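Local coordinates for protein group 3 allergen SMIPP-S Yv6023A04 (Sarcoptes scabiei type hominis, PDB 3H7O) that has the fold of a trypsin-like serine protease but is an inactivated paralogue, and so probably lacks the endopeptidase activity usual in its family, at residues S122-S127 with L147-L152; I162-Q167 with A198-R203; V176-G181 with E209-V214. The protein carries 3 engineered substitutions. One frame throughout, in Å; residues are numbered along the deposited sequence.

Interaction 1: residues S122-S127 with L147-L152; sequences SDVLVS and LTVVDL
Val124 and Leu147 face each other as an antiparallel hydrogen-bonded pair. Val124 N donates to Leu147 O at 2.8 Å, and Leu147 N donates back to Val124 O at 2.8 Å. Further along, Val149 N reaches Ser122 O at 3.0 Å in a nearly straight bond (170° at the hydrogen). Between these links lies the non-hydrogen-bonded pair of Asp123 and Thr148. Their side chains stand together on one face of the sheet, where Asp123 OD1 and Thr148 OG1 are 3.4 Å apart, at best a weak bond. The two strands belong to the second of the two beta barrels of the trypsin fold. The other face carries buried aliphatic groups. The side chains of Val124 and Val149 cross at about a right angle, with Val124 CG1 4.0 Å from Val149 CG2. With CG1 of Val149 anti to the backbone N (chi1 178°), CG2 stands anti to the carbonyl carbon, and it is CG2 that meets Val124 CG1. Leu147 CG meets Val126 CG1 at 4.1 Å. In the same sheet, Ala171 of strand 168-172, which pairs with 143-150, touches both Val124 and Leu147. Ser122 OG is held by Lys119 O.

Interaction 2: residues I162-Q167 with A198-R203; sequences IFLSLQ and AYFPKR
Phe200 O accepts a hydrogen bond from Arg203 N at 3.1 Å, closing a type I beta turn, and both residues of this bond touch Ile162. No hydrogen bond crosses between the segments; the contact is mainly packing of aliphatic groups on Phe200 and the turn. The side chain of Phe200 reaches across to 162-167 and is met by two aliphatic groups. Ile162 CG2 packs by the ring atoms CD1 and CE1 of Phe200, with 3.7 Å to CD1. Leu164 CD2 meets Phe200 CE2 at 3.6 Å and is almost as near to CZ. The two residues thus touch different atoms of the ring. The side chains of Ile162 and Phe200 run alongside each other with opposite senses, whereas Leu164 crosses the Phe200 side chain at a slant. The first torsion of Ile162 sets CG2 anti to the backbone N and CG1 beside it (chi1 -68°). Its CD1 extends to the turn, 3.7 Å from Lys202 O and 3.8 Å from Arg203 CA. By sequence, 198-200 matches the segment that lines the substrate cleft in active relatives. The end of Arg203 turns out of this contact to a salt bridge with Glu209 OE1. The 162-167 loop leads from helix 152-159 to strand 168-172; its Leu164 touches Tyr159 of that helix, and Arg156 of the same helix binds Leu164 O and Ser165 O. The 198-203 loop follows strand 192-197 and precedes strand 209-213.

Interaction 3: residues V176-G181 with E209-V214; sequences VSLESG and EVFTKV. With SO4 (sulfate ion), chain D.
By sequence, 176-181 and 209-214 match two of the segments that wall the S1 specificity pocket in active trypsin-like proteases, 209-214 through its first residues, and here a glutamate side chain joins them. Glu209 OE2 accepts from Leu178 N at 2.9 Å. The bond is nearly straight (168° at the hydrogen), but the donor lies well above the carboxylate plane, 63° out of it. The Glu209 chain is bent at its second torsion (chi2 -63°), which turns CD off the extended path. The carboxylate then rests against the flank of the Leu178 side chain: Glu209 OE1 is 3.4 Å from Leu178 CB, and Glu209 CD is 3.5 Å from Leu178 CG. The charged group is buried; OE1 is paired with Arg203, which would probably favour its ionised form. Leu178 CD1 meets Phe211 CZ at 4.1 Å. Ser177, which is exposed, donates from OG to sulfate O2 at 3.3 Å; this ion, probably from the crystallisation liquor, also binds Gly206 N. Strand 209-213 runs between strands 168-172 and 192-197. Phe169 of the first lays its ring near that of Phe211, and Ala197 of the second touches both Leu178 and Phe211.

Interaction 3 touches both of the others. Its centre is about 10 Å from that of interaction 1 and about 9 Å from that of interaction 2. Interaction 1 supplies aliphatic backing: Leu147 CD1 packs on Phe211 CZ at 3.7 Å, and Val126 CG1 on Leu178 CD2 at 4.1 Å. Interaction 2 supplies a salt bridge, Arg203 NH1 to Glu209 OE1 at 2.7 Å. Ala198 N probably bonds to Val210 O. The segments of interactions 2 and 3 alternate along the chain. Of these, 176-181, 198-200 and the start of 209-214 match by sequence walls of the S1 pocket in active relatives; 162-167 packs outside. Interactions 1 and 2 do not touch (nearest atoms about 5 Å apart).

Interaction 1: residues S122-S127 with L147-L152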
loop_
_atom_site.group_PDB
_atom_site.type_symbol
_atom_site.label_atom_id
_atom_site.label_comp_id
_atom_site.label_asym_id
_atom_site.label_seq_id
_atom_site.Cartn_x
_atom_site.Cartn_y
_atom_site.Cartn_z
ATOM N N SER A 122 -3.932 19.348 2.080
ATOM C CA SER A 122 -4.500 18.737 0.879
ATOM C C SER A 122 -4.992 17.326 1.184
ATOM O O SER A 122 -4.631 16.741 2.207
ATOM C CB SER A 122 -3.488 18.720 -0.274
ATOM O OG SER A 122 -2.474 17.748 -0.072
ATOM N N ASP A 123 -5.822 16.788 0.298
ATOM C CA ASP A 123 -6.346 15.442 0.464
ATOM C C ASP A 123 -5.521 14.404 -0.285
ATOM O O ASP A 123 -5.018 14.669 -1.377
ATOM C CB ASP A 123 -7.807 15.370 0.013
ATOM C CG ASP A 123 -8.769 15.926 1.049
ATOM O OD1 ASP A 123 -8.343 16.184 2.198
ATOM O OD2 ASP A 123 -9.959 16.097 0.710
ATOM N N VAL A 124 -5.370 13.237 0.332
ATOM C CA VAL A 124 -4.855 12.048 -0.345
ATOM C C VAL A 124 -5.896 10.935 -0.261
ATOM O O VAL A 124 -6.615 10.821 0.737
ATOM C CB VAL A 124 -3.489 11.561 0.224
ATOM C CG1 VAL A 124 -2.374 12.550 -0.121
ATOM C CG2 VAL A 124 -3.563 11.312 1.732
ATOM N N LEU A 125 -5.983 10.133 -1.315
ATOM C CA LEU A 125 -6.964 9.061 -1.383
ATOM C C LEU A 125 -6.266 7.731 -1.151
ATOM O O LEU A 125 -5.436 7.305 -1.956
ATOM C CB LEU A 125 -7.692 9.079 -2.740
ATOM C CG LEU A 125 -8.776 8.027 -3.042
ATOM C CD1 LEU A 125 -10.034 8.253 -2.210
ATOM C CD2 LEU A 125 -9.130 8.028 -4.531
ATOM N N VAL A 126 -6.594 7.090 -0.034
ATOM C CA VAL A 126 -6.062 5.771 0.284
ATOM C C VAL A 126 -7.116 4.734 -0.104
ATOM O O VAL A 126 -8.304 4.960 0.101
ATOM C CB VAL A 126 -5.655 5.659 1.788
ATOM C CG1 VAL A 126 -6.842 5.905 2.721
ATOM C CG2 VAL A 126 -4.990 4.313 2.086
ATOM N N SER A 127 -6.684 3.623 -0.697
ATOM C CA SER A 127 -7.605 2.536 -1.037
ATOM C C SER A 127 -7.013 1.178 -0.663
ATOM O O SER A 127 -5.793 0.988 -0.695
ATOM C CB SER A 127 -7.976 2.574 -2.524
ATOM O OG SER A 127 -6.825 2.403 -3.337
ATOM N N LEU A 147 -8.046 11.355 3.081
ATOM C CA LEU A 147 -7.431 11.822 4.318
ATOM C C LEU A 147 -6.761 13.172 4.099
ATOM O O LEU A 147 -6.297 13.471 2.999
ATOM C CB LEU A 147 -6.414 10.806 4.861
ATOM C CG LEU A 147 -6.766 9.316 5.001
ATOM C CD1 LEU A 147 -5.670 8.580 5.758
ATOM C CD2 LEU A 147 -8.108 9.095 5.685
ATOM N N THR A 148 -6.703 13.970 5.155
ATOM C CA THR A 148 -6.066 15.281 5.103
ATOM C C THR A 148 -4.639 15.174 5.632
ATOM O O THR A 148 -4.421 14.727 6.765
ATOM C CB THR A 148 -6.850 16.316 5.934
ATOM O OG1 THR A 148 -8.235 16.270 5.575
ATOM C CG2 THR A 148 -6.315 17.726 5.694
ATOM N N VAL A 149 -3.678 15.586 4.807
ATOM C CA VAL A 149 -2.272 15.618 5.196
ATOM C C VAL A 149 -2.069 16.569 6.376
ATOM O O VAL A 149 -2.488 17.725 6.330
ATOM C CB VAL A 149 -1.354 16.025 4.011
ATOM C CG1 VAL A 149 0.109 16.106 4.454
ATOM C CG2 VAL A 149 -1.516 15.045 2.850
ATOM N N VAL A 150 -1.433 16.062 7.429
ATOM C CA VAL A 150 -1.153 16.852 8.629
ATOM C C VAL A 150 0.348 17.129 8.781
ATOM O O VAL A 150 1.167 16.536 8.079
ATOM C CB VAL A 150 -1.742 16.195 9.912
ATOM C CG1 VAL A 150 -3.261 16.087 9.806
ATOM C CG2 VAL A 150 -1.123 14.823 10.173
ATOM N N ASP A 151 0.693 18.039 9.689
ATOM C CA ASP A 151 2.083 18.445 9.907
ATOM C C ASP A 151 2.943 17.281 10.392
ATOM O O ASP A 151 2.603 16.615 11.371
ATOM C CB ASP A 151 2.151 19.606 10.905
ATOM C CG ASP A 151 3.563 20.126 11.098
ATOM O OD1 ASP A 151 4.102 20.762 10.164
ATOM O OD2 ASP A 151 4.134 19.903 12.186
ATOM N N LEU A 152 4.062 17.055 9.707
ATOM C CA LEU A 152 4.929 15.909 9.990
ATOM C C LEU A 152 5.572 15.928 11.385
ATOM O O LEU A 152 5.566 14.910 12.078
ATOM C CB LEU A 152 5.997 15.751 8.904
ATOM C CG LEU A 152 6.933 14.539 8.996
ATOM C CD1 LEU A 152 6.159 13.217 9.123
ATOM C CD2 LEU A 152 7.847 14.503 7.793
#

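Interaction 2: residues I162-Q167 with A198-R203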
loop_
_atom_site.group_PDB
_atom_site.type_symbol
_atom_site.label_atom_id
_atom_site.label_comp_id
_atom_site.label_asym_id
_atom_site.label_seq_id
_atom_site.Cartn_x
_atom_site.Cartn_y
_atom_site.Cartn_z
ATOM N N ILE A 162 8.062 5.988 19.043
ATOM C CA ILE A 162 8.104 5.273 17.766
ATOM C C ILE A 162 8.827 6.116 16.715
ATOM O O ILE A 162 8.381 7.217 16.372
ATOM C CB ILE A 162 6.682 4.884 17.267
ATOM C CG1 ILE A 162 6.068 3.813 18.182
ATOM C CG2 ILE A 162 6.721 4.409 15.807
ATOM C CD1 ILE A 162 4.606 3.490 17.893
ATOM N N PHE A 163 9.941 5.592 16.210
ATOM C CA PHE A 163 10.720 6.304 15.201
ATOM C C PHE A 163 9.985 6.378 13.868
ATOM O O PHE A 163 9.499 5.365 13.348
ATOM C CB PHE A 163 12.108 5.676 14.999
ATOM C CG PHE A 163 12.900 6.312 13.885
ATOM C CD1 PHE A 163 13.625 7.480 14.107
ATOM C CD2 PHE A 163 12.909 5.752 12.610
ATOM C CE1 PHE A 163 14.351 8.082 13.077
ATOM C CE2 PHE A 163 13.632 6.346 11.573
ATOM C CZ PHE A 163 14.353 7.515 11.812
ATOM N N LEU A 164 9.918 7.588 13.323
ATOM C CA LEU A 164 9.444 7.801 11.958
ATOM C C LEU A 164 10.552 8.477 11.167
ATOM O O LEU A 164 11.121 9.465 11.618
ATOM C CB LEU A 164 8.191 8.678 11.938
ATOM C CG LEU A 164 6.910 8.172 12.608
ATOM C CD1 LEU A 164 5.856 9.257 12.542
ATOM C CD2 LEU A 164 6.409 6.907 11.941
ATOM N N SER A 165 10.842 7.934 9.989
ATOM C CA SER A 165 11.911 8.432 9.128
ATOM C C SER A 165 11.585 9.771 8.462
ATOM O O SER A 165 10.487 10.319 8.616
ATOM C CB SER A 165 12.221 7.395 8.047
ATOM O OG SER A 165 11.207 7.390 7.055
ATOM N N LEU A 166 12.558 10.279 7.713
ATOM C CA LEU A 166 12.402 11.484 6.909
ATOM C C LEU A 166 11.524 11.238 5.684
ATOM O O LEU A 166 10.972 12.178 5.107
ATOM C CB LEU A 166 13.780 11.997 6.467
ATOM C CG LEU A 166 14.685 12.585 7.555
ATOM C CD1 LEU A 166 16.138 12.640 7.081
ATOM C CD2 LEU A 166 14.202 13.969 7.964
ATOM N N GLN A 167 11.388 9.972 5.295
ATOM C CA GLN A 167 10.727 9.623 4.045
ATOM C C GLN A 167 9.258 9.229 4.228
ATOM O O GLN A 167 8.767 8.303 3.579
ATOM C CB GLN A 167 11.510 8.521 3.321
ATOM C CG GLN A 167 12.874 8.965 2.781
ATOM C CD GLN A 167 13.954 9.032 3.844
ATOM O OE1 GLN A 167 13.954 8.255 4.800
ATOM N NE2 GLN A 167 14.890 9.961 3.677
ATOM N N ALA A 198 1.912 2.955 5.650
ATOM C CA ALA A 198 2.655 2.254 6.683
ATOM C C ALA A 198 1.655 1.861 7.755
ATOM O O ALA A 198 0.534 2.382 7.778
ATOM C CB ALA A 198 3.740 3.156 7.257
ATOM N N TYR A 199 2.035 0.925 8.621
ATOM C CA TYR A 199 1.217 0.593 9.782
ATOM C C TYR A 199 2.073 0.230 10.986
ATOM O O TYR A 199 2.942 -0.642 10.904
ATOM C CB TYR A 199 0.207 -0.524 9.473
ATOM C CG TYR A 199 -0.761 -0.772 10.611
ATOM C CD1 TYR A 199 -1.931 -0.024 10.735
ATOM C CD2 TYR A 199 -0.494 -1.741 11.578
ATOM C CE1 TYR A 199 -2.815 -0.241 11.786
ATOM C CE2 TYR A 199 -1.372 -1.968 12.629
ATOM C CZ TYR A 199 -2.527 -1.217 12.727
ATOM O OH TYR A 199 -3.390 -1.445 13.770
ATOM N N PHE A 200 1.816 0.910 12.100
ATOM C CA PHE A 200 2.509 0.665 13.356
ATOM C C PHE A 200 1.516 0.146 14.396
ATOM O O PHE A 200 0.708 0.914 14.919
ATOM C CB PHE A 200 3.192 1.943 13.852
ATOM C CG PHE A 200 4.328 2.395 12.985
ATOM C CD1 PHE A 200 5.636 2.009 13.273
ATOM C CD2 PHE A 200 4.094 3.197 11.869
ATOM C CE1 PHE A 200 6.693 2.420 12.468
ATOM C CE2 PHE A 200 5.141 3.609 11.057
ATOM C CZ PHE A 200 6.444 3.221 11.358
ATOM N N PRO A 201 1.566 -1.168 14.688
ATOM C CA PRO A 201 0.643 -1.807 15.636
ATOM C C PRO A 201 0.648 -1.182 17.036
ATOM O O PRO A 201 -0.379 -1.189 17.716
ATOM C CB PRO A 201 1.146 -3.259 15.698
ATOM C CG PRO A 201 2.526 -3.230 15.106
ATOM C CD PRO A 201 2.484 -2.148 14.082
ATOM N N LYS A 202 1.791 -0.641 17.454
ATOM C CA LYS A 202 1.927 -0.091 18.805
ATOM C C LYS A 202 1.640 1.412 18.889
ATOM O O LYS A 202 1.871 2.033 19.929
ATOM C CB LYS A 202 3.311 -0.419 19.376
ATOM C CG LYS A 202 3.497 -1.896 19.683
ATOM C CD LYS A 202 4.934 -2.231 20.049
ATOM C CE LYS A 202 5.117 -3.738 20.225
ATOM N NZ LYS A 202 4.837 -4.503 18.969
ATOM N N ARG A 203 1.116 1.982 17.806
ATOM C CA ARG A 203 0.823 3.416 17.739
ATOM C C ARG A 203 -0.175 3.861 18.815
ATOM O O ARG A 203 -0.999 3.059 19.267
ATOM C CB ARG A 203 0.316 3.796 16.347
ATOM C CG ARG A 203 -1.135 3.444 16.078
ATOM C CD ARG A 203 -1.451 3.636 14.618
ATOM N NE ARG A 203 -2.860 3.942 14.391
ATOM C CZ ARG A 203 -3.443 3.931 13.197
ATOM N NH1 ARG A 203 -2.747 3.612 12.112
ATOM N NH2 ARG A 203 -4.728 4.230 13.092
#

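Interaction 3: residues V176-G181 with E209-V214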
loop_
_atom_site.group_PDB
_atom_site.type_symbol
_atom_site.label_atom_id
_atom_site.label_comp_id
_atom_site.label_asym_id
_atom_site.label_seq_id
_atom_site.Cartn_x
_atom_site.Cartn_y
_atom_site.Cartn_z
ATOM N N VAL A 176 -12.010 7.638 11.004
ATOM C CA VAL A 176 -11.438 6.665 10.075
ATOM C C VAL A 176 -10.058 6.236 10.567
ATOM O O VAL A 176 -9.217 7.078 10.883
ATOM C CB VAL A 176 -11.334 7.230 8.624
ATOM C CG1 VAL A 176 -10.620 6.244 7.698
ATOM C CG2 VAL A 176 -12.715 7.571 8.066
ATOM N N SER A 177 -9.843 4.924 10.643
ATOM C CA SER A 177 -8.528 4.361 10.946
ATOM C C SER A 177 -8.236 3.206 10.006
ATOM O O SER A 177 -9.129 2.416 9.694
ATOM C CB SER A 177 -8.458 3.850 12.385
ATOM O OG SER A 177 -8.854 4.839 13.310
ATOM N N LEU A 178 -6.984 3.108 9.568
ATOM C CA LEU A 178 -6.538 1.977 8.760
ATOM C C LEU A 178 -6.265 0.777 9.662
ATOM O O LEU A 178 -6.020 0.934 10.863
ATOM C CB LEU A 178 -5.285 2.342 7.946
ATOM C CG LEU A 178 -5.350 3.562 7.015
ATOM C CD1 LEU A 178 -4.009 3.808 6.328
ATOM C CD2 LEU A 178 -6.458 3.444 5.983
ATOM N N GLU A 179 -6.321 -0.417 9.080
ATOM C CA GLU A 179 -6.032 -1.653 9.806
ATOM C C GLU A 179 -4.658 -2.200 9.410
ATOM O O GLU A 179 -4.033 -1.701 8.474
ATOM C CB GLU A 179 -7.127 -2.690 9.546
ATOM C CG GLU A 179 -8.452 -2.380 10.240
ATOM C CD GLU A 179 -9.586 -3.309 9.824
ATOM O OE1 GLU A 179 -9.387 -4.179 8.949
ATOM O OE2 GLU A 179 -10.693 -3.160 10.378
ATOM N N SER A 180 -4.190 -3.226 10.118
ATOM C CA SER A 180 -2.881 -3.815 9.826
ATOM C C SER A 180 -2.778 -4.307 8.379
ATOM O O SER A 180 -1.725 -4.193 7.763
ATOM C CB SER A 180 -2.553 -4.942 10.807
ATOM O OG SER A 180 -3.393 -6.057 10.586
ATOM N N GLY A 181 -3.880 -4.835 7.847
ATOM C CA GLY A 181 -3.960 -5.264 6.446
ATOM C C GLY A 181 -3.915 -4.132 5.431
ATOM O O GLY A 181 -3.785 -4.376 4.225
ATOM N N GLU A 209 -2.492 8.508 10.445
ATOM C CA GLU A 209 -1.942 7.452 9.607
ATOM C C GLU A 209 -0.597 7.902 9.044
ATOM O O GLU A 209 -0.389 9.091 8.794
ATOM C CB GLU A 209 -2.915 7.091 8.477
ATOM C CG GLU A 209 -4.312 6.649 8.946
ATOM C CD GLU A 209 -4.308 5.372 9.794
ATOM O OE1 GLU A 209 -3.371 4.551 9.668
ATOM O OE2 GLU A 209 -5.262 5.179 10.578
ATOM N N VAL A 210 0.315 6.950 8.859
ATOM C CA VAL A 210 1.635 7.244 8.302
ATOM C C VAL A 210 1.796 6.568 6.951
ATOM O O VAL A 210 1.379 5.420 6.761
ATOM C CB VAL A 210 2.782 6.821 9.260
ATOM C CG1 VAL A 210 4.165 7.111 8.639
ATOM C CG2 VAL A 210 2.654 7.551 10.585
ATOM N N PHE A 211 2.401 7.296 6.019
ATOM C CA PHE A 211 2.591 6.831 4.653
ATOM C C PHE A 211 4.033 7.033 4.251
ATOM O O PHE A 211 4.597 8.100 4.480
ATOM C CB PHE A 211 1.685 7.611 3.698
ATOM C CG PHE A 211 0.224 7.472 4.011
ATOM C CD1 PHE A 211 -0.524 6.452 3.440
ATOM C CD2 PHE A 211 -0.398 8.347 4.901
ATOM C CE1 PHE A 211 -1.880 6.302 3.742
ATOM C CE2 PHE A 211 -1.750 8.208 5.212
ATOM C CZ PHE A 211 -2.491 7.185 4.625
ATOM N N THR A 212 4.629 6.004 3.662
ATOM C CA THR A 212 5.945 6.132 3.059
ATOM C C THR A 212 5.805 7.044 1.845
ATOM O O THR A 212 4.951 6.819 0.986
ATOM C CB THR A 212 6.509 4.760 2.641
ATOM O OG1 THR A 212 6.661 3.938 3.803
ATOM C CG2 THR A 212 7.867 4.916 1.960
ATOM N N LYS A 213 6.640 8.076 1.803
ATOM C CA LYS A 213 6.606 9.077 0.751
ATOM C C LYS A 213 7.226 8.515 -0.531
ATOM O O LYS A 213 8.438 8.320 -0.613
ATOM C CB LYS A 213 7.339 10.332 1.234
ATOM C CG LYS A 213 7.269 11.537 0.313
ATOM C CD LYS A 213 7.549 12.839 1.068
ATOM C CE LYS A 213 8.821 12.771 1.913
ATOM N NZ LYS A 213 9.493 14.103 2.011
ATOM N N VAL A 214 6.381 8.247 -1.524
ATOM C CA VAL A 214 6.822 7.624 -2.780
ATOM C C VAL A 214 7.880 8.483 -3.491
ATOM O O VAL A 214 8.842 7.953 -4.052
ATOM C CB VAL A 214 5.622 7.276 -3.713
ATOM C CG1 VAL A 214 6.102 6.755 -5.065
ATOM C CG2 VAL A 214 4.727 6.232 -3.060
HETATM S S SO4 D . -7.718 4.583 17.406
HETATM O O1 SO4 D . -8.652 5.695 17.259
HETATM O O2 SO4 D . -7.752 3.753 16.205
HETATM O O3 SO4 D . -8.086 3.779 18.569
HETATM O O4 SO4 D . -6.377 5.117 17.595
#